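Local coordinates for syndapin (Drosophila melanogaster, PDB 3I2W), which probably takes part in endocytosis and the internalisation of plasma membrane proteins, its dimeric F-BAR domain, the part described here, being a phospholipid-binding module, at residues K99-K103 with E104-H108; K139-A142 with D143-A147; V245-L248 with P249-E253; A262-Q265 with K266-W270. All coordinates share one frame; numbering follows the deposited sequence.

Overall arrangement
Four local contacts, each made along a helix or at one of its ends, sample an elongated F-BAR chain that is more than four-fifths helical. They follow one another in sequence: contact 1 closes helix 63-105, contact 2 lies inside helix 114-159, contact 3 opens helix 247-260 and contact 4 opens helix 264-275. Contact 1 is the most central, about 15 Å from the centre of the chain. The centres of contacts 2 and 4 are about 107 Å apart, on opposite sides of the chain's centre, whereas those of contacts 3 and 4 are about 29 Å apart. Contacts 2, 3 and 4 also touch the second subunit, so the long homodimer is joined at widely separated points.

Contact 1 of 4, residues K99-K103 with E104-H108; sequences KTWQK and ENYHH
Over the centre of the Trp101 ring sits the amide nitrogen of Asn105, with ND2 3.2 Å from CD2 and the two flat groups inclined by 42°. The same ND2 donates to Trp101 O at 2.6 Å from above the carbonyl plane, not on a lone pair, and so meets both indole face and carbonyl oxygen of one residue. A chi1 of -165° turns the indole from the backbone N to the side of its own carbonyl carbon, within reach of that amide. Trp101 O also accepts from Glu104 N at 2.9 Å; the two donors arrive from opposite faces of the carbonyl plane. These bonds lie near the C-terminal end of helix 63-105, a long helix of the F-BAR bundle, where the chain passes into a loop. Trp101 also stacks on Phe228 of helix 169-240. The phenol of Tyr106 approaches the indole obliquely, CE2 lying 3.7 Å from Trp101 CZ3, while Gln102 O meets the edge of the phenol ring. A water donates to both Gln102 O and Tyr106 O, bridging the departing chain back to the last turn. Beyond it, His107 folds back to give its NE2 proton to Glu104 O at 3.1 Å, the acceptor tilted from the imidazole plane. On the outer surface Thr100 and Glu104 run side by side, CG2 of the threonine 3.9 Å from OE1 of the glutamate.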
loop_
_atom_site.group_PDB
_atom_site.type_symbol
_atom_site.label_atom_id
_atom_site.label_comp_id
_atom_site.label_asym_id
_atom_site.label_seq_id
_atom_site.Cartn_x
_atom_site.Cartn_y
_atom_site.Cartn_z
ATOM N N LYS B 99 -2.534 -10.711 19.753
ATOM C CA LYS B 99 -3.513 -10.307 20.716
ATOM C C LYS B 99 -3.627 -11.360 21.885
ATOM O O LYS B 99 -3.808 -11.018 23.053
ATOM C CB LYS B 99 -4.836 -10.028 20.015
ATOM C CG LYS B 99 -5.926 -9.723 21.034
ATOM C CD LYS B 99 -6.896 -8.723 20.600
ATOM C CE LYS B 99 -8.293 -9.217 20.929
ATOM N NZ LYS B 99 -9.356 -8.117 20.825
ATOM N N THR B 100 -3.478 -12.635 21.518
ATOM C CA THR B 100 -3.700 -13.744 22.398
ATOM C C THR B 100 -2.550 -13.893 23.353
ATOM O O THR B 100 -2.764 -14.008 24.590
ATOM C CB THR B 100 -3.969 -15.053 21.636
ATOM O OG1 THR B 100 -5.382 -15.240 21.492
ATOM C CG2 THR B 100 -3.488 -16.242 22.424
ATOM N N TRP B 101 -1.347 -13.929 22.817
ATOM C CA TRP B 101 -0.173 -14.089 23.618
ATOM C C TRP B 101 -0.108 -12.973 24.650
ATOM O O TRP B 101 0.162 -13.200 25.818
ATOM C CB TRP B 101 0.978 -14.009 22.665
ATOM C CG TRP B 101 2.261 -14.466 23.158
ATOM C CD1 TRP B 101 2.814 -15.687 22.947
ATOM C CD2 TRP B 101 3.259 -13.684 23.817
ATOM N NE1 TRP B 101 4.082 -15.744 23.473
ATOM C CE2 TRP B 101 4.386 -14.529 24.018
ATOM C CE3 TRP B 101 3.317 -12.357 24.268
ATOM C CZ2 TRP B 101 5.539 -14.108 24.685
ATOM C CZ3 TRP B 101 4.495 -11.924 24.925
ATOM C CH2 TRP B 101 5.577 -12.812 25.137
ATOM N N GLN B 102 -0.391 -11.757 24.208
ATOM C CA GLN B 102 -0.304 -10.615 25.060
ATOM C C GLN B 102 -1.315 -10.719 26.215
ATOM O O GLN B 102 -0.998 -10.345 27.307
ATOM C CB GLN B 102 -0.511 -9.334 24.227
ATOM C CG GLN B 102 -0.635 -8.043 25.061
ATOM C CD GLN B 102 -0.946 -6.809 24.243
ATOM O OE1 GLN B 102 -1.916 -6.774 23.519
ATOM N NE2 GLN B 102 -0.121 -5.784 24.367
ATOM N N LYS B 103 -2.534 -11.170 25.955
ATOM C CA LYS B 103 -3.495 -11.438 26.975
ATOM C C LYS B 103 -2.955 -12.479 27.949
ATOM O O LYS B 103 -3.204 -12.396 29.129
ATOM C CB LYS B 103 -4.740 -12.005 26.319
ATOM C CG LYS B 103 -5.879 -12.353 27.290
ATOM C CD LYS B 103 -7.078 -13.130 26.634
ATOM C CE LYS B 103 -8.108 -13.594 27.759
ATOM N NZ LYS B 103 -9.590 -13.637 27.306
ATOM N N GLU B 104 -2.193 -13.453 27.455
ATOM C CA GLU B 104 -1.876 -14.616 28.267
ATOM C C GLU B 104 -0.704 -14.411 29.151
ATOM O O GLU B 104 -0.596 -15.080 30.163
ATOM C CB GLU B 104 -1.681 -15.877 27.441
ATOM C CG GLU B 104 -3.005 -16.621 27.375
ATOM C CD GLU B 104 -3.105 -17.611 26.216
ATOM O OE1 GLU B 104 -2.080 -17.989 25.568
ATOM O OE2 GLU B 104 -4.257 -18.024 25.963
ATOM N N ASN B 105 0.143 -13.457 28.805
ATOM C CA ASN B 105 1.377 -13.278 29.518
ATOM C C ASN B 105 1.488 -12.023 30.303
ATOM O O ASN B 105 2.533 -11.814 30.907
ATOM C CB ASN B 105 2.518 -13.280 28.543
ATOM C CG ASN B 105 2.650 -14.572 27.862
ATOM O OD1 ASN B 105 3.182 -15.509 28.418
ATOM N ND2 ASN B 105 2.178 -14.640 26.632
ATOM N N TYR B 106 0.469 -11.174 30.264
ATOM C CA TYR B 106 0.496 -9.927 31.005
ATOM C C TYR B 106 -0.863 -9.774 31.647
ATOM O O TYR B 106 -1.872 -9.916 30.996
ATOM C CB TYR B 106 0.844 -8.738 30.094
ATOM C CG TYR B 106 2.187 -8.863 29.351
ATOM C CD1 TYR B 106 3.389 -8.640 29.996
ATOM C CD2 TYR B 106 2.246 -9.251 28.021
ATOM C CE1 TYR B 106 4.635 -8.774 29.325
ATOM C CE2 TYR B 106 3.479 -9.374 27.338
ATOM C CZ TYR B 106 4.641 -9.125 28.003
ATOM O OH TYR B 106 5.813 -9.257 27.367
ATOM N N HIS B 107 -0.897 -9.572 32.951
ATOM C CA HIS B 107 -2.128 -9.480 33.683
ATOM C C HIS B 107 -2.105 -8.125 34.304
ATOM O O HIS B 107 -1.029 -7.536 34.449
ATOM C CB HIS B 107 -2.201 -10.635 34.655
ATOM C CG HIS B 107 -2.205 -11.947 33.938
ATOM N ND1 HIS B 107 -3.365 -12.524 33.455
ATOM C CD2 HIS B 107 -1.181 -12.709 33.473
ATOM C CE1 HIS B 107 -3.059 -13.616 32.778
ATOM N NE2 HIS B 107 -1.741 -13.750 32.776
ATOM N N HIS B 108 -3.278 -7.565 34.575
ATOM C CA HIS B 108 -3.306 -6.163 34.948
ATOM C C HIS B 108 -3.945 -6.002 36.286
ATOM O O HIS B 108 -5.133 -6.190 36.381
ATOM C CB HIS B 108 -4.039 -5.320 33.917
ATOM C CG HIS B 108 -3.452 -5.398 32.557
ATOM N ND1 HIS B 108 -2.682 -4.392 32.032
ATOM C CD2 HIS B 108 -3.558 -6.340 31.585
ATOM C CE1 HIS B 108 -2.301 -4.723 30.806
ATOM N NE2 HIS B 108 -2.823 -5.901 30.511
HETATM O O HOH W 1 -2.157 -8.286 28.620
#

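Contact 2 of 4, residues K139-A142 with D143-A147; sequences KAKA and DYHSA
Residues 139-147 form one continuous run of helix 114-159 whose backbone bonding is uneven: Ala142 O accepts from both Ser146 N and His145 N, each at 3.0 Å, while Lys141 O receives a weak bond from His145 N. The two donors to Ala142 O differ in approach, Ser146 N lying nearly in line with the carbonyl bond and His145 N well above the carbonyl plane. On one flank Lys139 and Asp143 make a salt bridge one turn apart, with NZ of the lysine 3.5 Å from OD2 of the aspartate. The lysine chain curls at its second and third torsions (chi2 -78°, chi3 -75°), which brings CE and NZ alongside OD2; the two chains cross at a slant, the methylene nearer the oxygen than the charged nitrogen. On another flank the imidazole of His145 lies with one face over Lys141 O, CG being 3.4 Å from that oxygen. The aliphatic part of Lys141 passes obliquely by the same ring, its CD 3.9 Å from His145 CE1, and its ammonium pairs with Glu138. The phenol of Tyr144 leads away to the second subunit, where OH bonds to Glu288 of that chain; Cys189 of helix 169-240 packs on it within the same chain. His145 NE2 bonds to Val287 O of the second subunit. The chemistry thus divides round the helix: a lysine-aspartate pair within the chain on one side, and on another two neighbouring aromatic residues, Tyr144 and His145, each bonding to the second subunit, with the imidazole's NE2 acting as donor to a main-chain oxygen.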
loop_
_atom_site.group_PDB
_atom_site.type_symbol
_atom_site.label_atom_id
_atom_site.label_comp_id
_atom_site.label_asym_id
_atom_site.label_seq_id
_atom_site.Cartn_x
_atom_site.Cartn_y
_atom_site.Cartn_z
ATOM N N LYS B 139 26.846 4.597 56.787
ATOM C CA LYS B 139 26.861 5.291 58.098
ATOM C C LYS B 139 28.276 5.255 58.671
ATOM O O LYS B 139 28.906 6.289 58.837
ATOM C CB LYS B 139 25.900 4.661 59.125
ATOM C CG LYS B 139 24.576 5.379 59.314
ATOM C CD LYS B 139 24.635 6.666 60.191
ATOM C CE LYS B 139 24.763 6.396 61.724
ATOM N NZ LYS B 139 24.673 4.948 62.123
ATOM N N ALA B 140 28.768 4.059 58.956
ATOM C CA ALA B 140 30.133 3.857 59.293
ATOM C C ALA B 140 31.102 4.722 58.485
ATOM O O ALA B 140 32.019 5.287 59.056
ATOM C CB ALA B 140 30.473 2.405 59.144
ATOM N N LYS B 141 30.935 4.833 57.181
ATOM C CA LYS B 141 31.869 5.666 56.454
ATOM C C LYS B 141 31.683 7.187 56.796
ATOM O O LYS B 141 32.650 7.956 56.951
ATOM C CB LYS B 141 31.831 5.364 54.954
ATOM C CG LYS B 141 31.958 6.586 54.060
ATOM C CD LYS B 141 32.738 6.301 52.792
ATOM C CE LYS B 141 32.243 7.167 51.600
ATOM N NZ LYS B 141 30.853 6.763 51.134
ATOM N N ALA B 142 30.430 7.602 56.917
ATOM C CA ALA B 142 30.145 8.981 57.243
ATOM C C ALA B 142 30.555 9.229 58.709
ATOM O O ALA B 142 31.264 10.207 59.003
ATOM C CB ALA B 142 28.649 9.320 56.988
ATOM N N ASP B 143 30.147 8.315 59.594
ATOM C CA ASP B 143 30.374 8.443 61.004
ATOM C C ASP B 143 31.840 8.453 61.324
ATOM O O ASP B 143 32.235 8.805 62.450
ATOM C CB ASP B 143 29.631 7.352 61.778
ATOM C CG ASP B 143 28.170 7.696 61.944
ATOM O OD1 ASP B 143 27.723 8.694 61.281
ATOM O OD2 ASP B 143 27.481 6.992 62.732
ATOM N N TYR B 144 32.664 8.153 60.333
ATOM C CA TYR B 144 34.082 8.026 60.614
ATOM C C TYR B 144 34.846 9.144 59.973
ATOM O O TYR B 144 35.994 9.377 60.264
ATOM C CB TYR B 144 34.609 6.694 60.111
ATOM C CG TYR B 144 36.088 6.685 59.792
ATOM C CD1 TYR B 144 37.036 6.412 60.767
ATOM C CD2 TYR B 144 36.553 6.952 58.510
ATOM C CE1 TYR B 144 38.430 6.407 60.482
ATOM C CE2 TYR B 144 37.959 6.941 58.205
ATOM C CZ TYR B 144 38.881 6.669 59.205
ATOM O OH TYR B 144 40.243 6.659 58.933
ATOM N N HIS B 145 34.211 9.840 59.063
ATOM C CA HIS B 145 34.899 10.888 58.379
ATOM C C HIS B 145 34.591 12.102 59.211
ATOM O O HIS B 145 35.346 13.063 59.219
ATOM C CB HIS B 145 34.377 11.060 56.938
ATOM C CG HIS B 145 34.994 10.129 55.932
ATOM N ND1 HIS B 145 34.454 9.931 54.679
ATOM C CD2 HIS B 145 36.099 9.346 55.987
ATOM C CE1 HIS B 145 35.202 9.074 54.002
ATOM N NE2 HIS B 145 36.208 8.701 54.771
ATOM N N SER B 146 33.471 12.081 59.921
ATOM C CA SER B 146 33.150 13.254 60.725
ATOM C C SER B 146 33.848 13.161 62.074
ATOM O O SER B 146 34.097 14.167 62.723
ATOM C CB SER B 146 31.647 13.510 60.843
ATOM O OG SER B 146 31.063 12.570 61.696
ATOM N N ALA B 147 34.203 11.952 62.478
ATOM C CA ALA B 147 35.080 11.804 63.620
ATOM C C ALA B 147 36.499 12.238 63.274
ATOM O O ALA B 147 37.199 12.760 64.126
ATOM C CB ALA B 147 35.061 10.384 64.130
#

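Contact 3 of 4, residues V245-L248 with P249-E253; sequences VQSL and PQIYE
Apolar contact begins at the Leu248-Pro249 junction, where CB of the leucine stands 3.3 Å from CD of the proline. One turn on, the Leu248 side chain meets Ile251 more loosely, the two CD1 atoms being 4.4 Å apart. Ile251 also reaches back one turn to Ser247, a contact with polar atoms this time: its CD1 comes 3.6 Å from OG of Ser247 and lies close to that residue's carbonyl oxygen as well. The isoleucine achieves this with CG1 set beside its backbone N (chi1 -80°), directing the longer branch toward the start of the helix while CG2 goes the other way and rests on a face of the neighbouring Tyr252 ring. All this takes place in the first turns of helix 247-260, which follows a short loop after the long helix 169-240 of the F-BAR fold. Proline suits a first turn, where the backbone N-H groups have no carbonyl four residues back within the helix to bond to. Of the hydrogen bonds, Ile251 N to Ser247 O is the firm one at 3.0 Å, and its donor sits almost on the extension of the carbonyl bond; Tyr252 N to Leu248 O is weak at 3.4 Å. Tyr252 OH bonds in turn to Glu75 of helix 63-105. Leu248 O has a further neighbour in the phenol of Tyr252, whose CD2 presents the ring edge to the oxygen at 3.4 Å. In packing outside the segments, Ile251 lies on Arg78 of helix 63-105 and Pro249 against Thr243 of the second subunit.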
loop_
_atom_site.group_PDB
_atom_site.type_symbol
_atom_site.label_atom_id
_atom_site.label_comp_id
_atom_site.label_asym_id
_atom_site.label_seq_id
_atom_site.Cartn_x
_atom_site.Cartn_y
_atom_site.Cartn_z
ATOM N N VAL B 245 1.388 -16.507 -3.729
ATOM C CA VAL B 245 0.007 -16.391 -4.093
ATOM C C VAL B 245 -0.128 -17.211 -5.407
ATOM O O VAL B 245 0.462 -16.866 -6.428
ATOM C CB VAL B 245 -0.270 -14.921 -4.305
ATOM C CG1 VAL B 245 -1.756 -14.656 -4.590
ATOM C CG2 VAL B 245 0.200 -14.138 -3.117
ATOM N N GLN B 246 -0.826 -18.340 -5.366
ATOM C CA GLN B 246 -0.782 -19.291 -6.509
ATOM C C GLN B 246 -1.627 -18.902 -7.684
ATOM O O GLN B 246 -1.450 -19.397 -8.777
ATOM C CB GLN B 246 -1.159 -20.669 -6.070
ATOM C CG GLN B 246 0.052 -21.325 -5.476
ATOM C CD GLN B 246 -0.306 -22.259 -4.352
ATOM O OE1 GLN B 246 0.352 -22.253 -3.297
ATOM N NE2 GLN B 246 -1.360 -23.076 -4.554
ATOM N N SER B 247 -2.493 -17.942 -7.431
ATOM C CA SER B 247 -3.424 -17.465 -8.375
ATOM C C SER B 247 -2.793 -16.417 -9.298
ATOM O O SER B 247 -3.163 -16.308 -10.464
ATOM C CB SER B 247 -4.602 -16.908 -7.608
ATOM O OG SER B 247 -4.257 -15.684 -7.004
ATOM N N LEU B 248 -1.837 -15.658 -8.792
ATOM C CA LEU B 248 -1.150 -14.641 -9.566
ATOM C C LEU B 248 -0.850 -15.049 -11.024
ATOM O O LEU B 248 -1.376 -14.430 -11.943
ATOM C CB LEU B 248 0.120 -14.249 -8.831
ATOM C CG LEU B 248 0.336 -12.780 -8.647
ATOM C CD1 LEU B 248 -0.960 -12.228 -8.236
ATOM C CD2 LEU B 248 1.278 -12.635 -7.551
ATOM N N PRO B 249 -0.040 -16.109 -11.248
ATOM C CA PRO B 249 0.152 -16.523 -12.645
ATOM C C PRO B 249 -1.166 -16.616 -13.385
ATOM O O PRO B 249 -1.309 -16.060 -14.446
ATOM C CB PRO B 249 0.807 -17.912 -12.520
ATOM C CG PRO B 249 1.510 -17.825 -11.294
ATOM C CD PRO B 249 0.528 -17.135 -10.361
ATOM N N GLN B 250 -2.150 -17.257 -12.790
ATOM C CA GLN B 250 -3.389 -17.476 -13.485
ATOM C C GLN B 250 -4.135 -16.153 -13.899
ATOM O O GLN B 250 -4.497 -16.023 -15.032
ATOM C CB GLN B 250 -4.236 -18.364 -12.627
ATOM C CG GLN B 250 -5.529 -18.831 -13.279
ATOM C CD GLN B 250 -6.586 -19.261 -12.232
ATOM O OE1 GLN B 250 -6.252 -19.605 -11.070
ATOM N NE2 GLN B 250 -7.858 -19.236 -12.639
ATOM N N ILE B 251 -4.357 -15.195 -12.993
ATOM C CA ILE B 251 -4.782 -13.834 -13.318
ATOM C C ILE B 251 -4.207 -13.245 -14.631
ATOM O O ILE B 251 -4.970 -12.783 -15.461
ATOM C CB ILE B 251 -4.409 -12.892 -12.185
ATOM C CG1 ILE B 251 -5.405 -13.006 -11.091
ATOM C CG2 ILE B 251 -4.448 -11.459 -12.621
ATOM C CD1 ILE B 251 -4.854 -13.513 -9.862
ATOM N N TYR B 252 -2.886 -13.272 -14.797
ATOM C CA TYR B 252 -2.244 -12.816 -16.014
ATOM C C TYR B 252 -2.470 -13.767 -17.206
ATOM O O TYR B 252 -2.817 -13.318 -18.258
ATOM C CB TYR B 252 -0.791 -12.377 -15.755
ATOM C CG TYR B 252 -0.885 -11.235 -14.817
ATOM C CD1 TYR B 252 -1.053 -9.937 -15.258
ATOM C CD2 TYR B 252 -0.968 -11.459 -13.468
ATOM C CE1 TYR B 252 -1.235 -8.903 -14.368
ATOM C CE2 TYR B 252 -1.153 -10.436 -12.590
ATOM C CZ TYR B 252 -1.307 -9.177 -13.032
ATOM O OH TYR B 252 -1.516 -8.206 -12.069
ATOM N N GLU B 253 -2.327 -15.063 -17.033
ATOM C CA GLU B 253 -2.635 -15.973 -18.077
ATOM C C GLU B 253 -4.017 -15.630 -18.707
ATOM O O GLU B 253 -4.172 -15.502 -19.918
ATOM C CB GLU B 253 -2.640 -17.398 -17.501
ATOM C CG GLU B 253 -3.020 -18.448 -18.571
ATOM C CD GLU B 253 -2.776 -19.913 -18.080
ATOM O OE1 GLU B 253 -2.542 -20.097 -16.805
ATOM O OE2 GLU B 253 -2.822 -20.884 -18.963
#

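Contact 4 of 4, residues A262-Q265 with K266-W270; sequences ADQQ and KDLKW
Helix 264-275, late in the F-BAR chain, opens with an N-cap aspartate, Asp263, whose carboxylate reaches forward to the first backbone N-H groups. OD2 accepts from Lys266 N in a weak bond of 3.4 Å, and OD1 takes another weak one from Gln265 N at 3.1 Å. Each oxygen is therefore engaged by a different amide; the anti placement of CG relative to the backbone N (chi1 -176°) lays the carboxylate across this turn. OD2 also touches Lys266 CB at 3.4 Å, where the two side chains cross at about a right angle. Regular helical bonding starts at once: Asp267 N donates to Asp263 O at 2.8 Å and Leu268 N to Gln264 O at 2.6 Å. Gln264 has CG between its backbone N and carbonyl carbon and bends again at chi2 (70°), carrying OE1 forward to 3.7 Å from Leu268 CD1. Gln265 and Lys269 run alongside each other, CG of the glutamine 3.8 Å from CD of the lysine. The buried Asp267 carboxylate bonds to Thr64 N and Thr65 OG1 of the same chain, and Leu268 packs on Gln219 of the second subunit. A carboxylate accepting from the N-H groups two and three residues ahead is the aspartate N-cap pattern of an alpha helix, here with both bonds weak.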
loop_
_atom_site.group_PDB
_atom_site.type_symbol
_atom_site.label_atom_id
_atom_site.label_comp_id
_atom_site.label_asym_id
_atom_site.label_seq_id
_atom_site.Cartn_x
_atom_site.Cartn_y
_atom_site.Cartn_z
ATOM N N ALA B 262 -9.305 -10.569 -28.906
ATOM C CA ALA B 262 -9.756 -9.374 -29.603
ATOM C C ALA B 262 -9.577 -9.695 -31.063
ATOM O O ALA B 262 -8.441 -9.924 -31.500
ATOM C CB ALA B 262 -8.937 -8.162 -29.216
ATOM N N ASP B 263 -10.695 -9.750 -31.791
ATOM C CA ASP B 263 -10.703 -10.076 -33.226
ATOM C C ASP B 263 -11.339 -9.007 -34.121
ATOM O O ASP B 263 -12.585 -8.809 -34.182
ATOM C CB ASP B 263 -11.429 -11.377 -33.433
ATOM C CG ASP B 263 -11.408 -11.844 -34.873
ATOM O OD1 ASP B 263 -10.653 -11.313 -35.721
ATOM O OD2 ASP B 263 -12.161 -12.784 -35.155
ATOM N N GLN B 264 -10.475 -8.334 -34.853
ATOM C CA GLN B 264 -10.943 -7.245 -35.674
ATOM C C GLN B 264 -11.971 -7.701 -36.749
ATOM O O GLN B 264 -12.966 -7.039 -37.003
ATOM C CB GLN B 264 -9.745 -6.428 -36.196
ATOM C CG GLN B 264 -8.749 -7.205 -36.995
ATOM C CD GLN B 264 -9.325 -7.620 -38.350
ATOM O OE1 GLN B 264 -10.293 -7.013 -38.821
ATOM N NE2 GLN B 264 -8.743 -8.637 -38.976
ATOM N N GLN B 265 -11.775 -8.865 -37.332
ATOM C CA GLN B 265 -12.703 -9.308 -38.319
ATOM C C GLN B 265 -14.058 -9.621 -37.717
ATOM O O GLN B 265 -15.056 -9.091 -38.180
ATOM C CB GLN B 265 -12.148 -10.504 -38.995
ATOM C CG GLN B 265 -13.041 -11.085 -40.027
ATOM C CD GLN B 265 -12.242 -12.044 -40.867
ATOM O OE1 GLN B 265 -11.112 -11.716 -41.322
ATOM N NE2 GLN B 265 -12.779 -13.241 -41.056
ATOM N N LYS B 266 -14.120 -10.466 -36.696
ATOM C CA LYS B 266 -15.365 -10.600 -35.985
ATOM C C LYS B 266 -15.960 -9.196 -35.731
ATOM O O LYS B 266 -17.093 -8.926 -36.050
ATOM C CB LYS B 266 -15.174 -11.343 -34.654
ATOM C CG LYS B 266 -15.849 -12.687 -34.534
ATOM C CD LYS B 266 -16.592 -12.820 -33.162
ATOM C CE LYS B 266 -17.154 -14.280 -32.782
ATOM N NZ LYS B 266 -17.879 -15.088 -33.869
ATOM N N ASP B 267 -15.189 -8.284 -35.172
ATOM C CA ASP B 267 -15.783 -6.995 -34.834
ATOM C C ASP B 267 -16.270 -6.198 -36.022
ATOM O O ASP B 267 -17.410 -5.683 -36.013
ATOM C CB ASP B 267 -14.863 -6.162 -33.946
ATOM C CG ASP B 267 -14.718 -6.767 -32.572
ATOM O OD1 ASP B 267 -15.494 -7.733 -32.226
ATOM O OD2 ASP B 267 -13.807 -6.300 -31.861
ATOM N N LEU B 268 -15.436 -6.123 -37.045
ATOM C CA LEU B 268 -15.841 -5.407 -38.213
ATOM C C LEU B 268 -17.019 -6.032 -38.910
ATOM O O LEU B 268 -17.865 -5.306 -39.405
ATOM C CB LEU B 268 -14.692 -5.238 -39.197
ATOM C CG LEU B 268 -13.598 -4.268 -38.797
ATOM C CD1 LEU B 268 -12.624 -4.370 -39.864
ATOM C CD2 LEU B 268 -14.116 -2.865 -38.729
ATOM N N LYS B 269 -17.074 -7.353 -38.995
ATOM C CA LYS B 269 -18.145 -7.956 -39.750
ATOM C C LYS B 269 -19.430 -7.651 -39.058
ATOM O O LYS B 269 -20.408 -7.309 -39.684
ATOM C CB LYS B 269 -17.945 -9.435 -39.869
ATOM C CG LYS B 269 -17.025 -9.800 -41.064
ATOM C CD LYS B 269 -16.710 -11.266 -41.113
ATOM C CE LYS B 269 -17.854 -12.090 -41.675
ATOM N NZ LYS B 269 -17.378 -13.521 -41.963
ATOM N N TRP B 270 -19.396 -7.690 -37.736
ATOM C CA TRP B 270 -20.548 -7.436 -36.938
ATOM C C TRP B 270 -20.994 -6.035 -37.243
ATOM O O TRP B 270 -22.175 -5.727 -37.168
ATOM C CB TRP B 270 -20.200 -7.562 -35.435
ATOM C CG TRP B 270 -21.425 -7.243 -34.502
ATOM C CD1 TRP B 270 -22.397 -8.135 -34.046
ATOM C CD2 TRP B 270 -21.817 -5.961 -33.992
ATOM N NE1 TRP B 270 -23.341 -7.484 -33.275
ATOM C CE2 TRP B 270 -22.999 -6.157 -33.216
ATOM C CE3 TRP B 270 -21.290 -4.664 -34.114
ATOM C CZ2 TRP B 270 -23.656 -5.109 -32.601
ATOM C CZ3 TRP B 270 -21.932 -3.640 -33.469
ATOM C CH2 TRP B 270 -23.112 -3.876 -32.722
#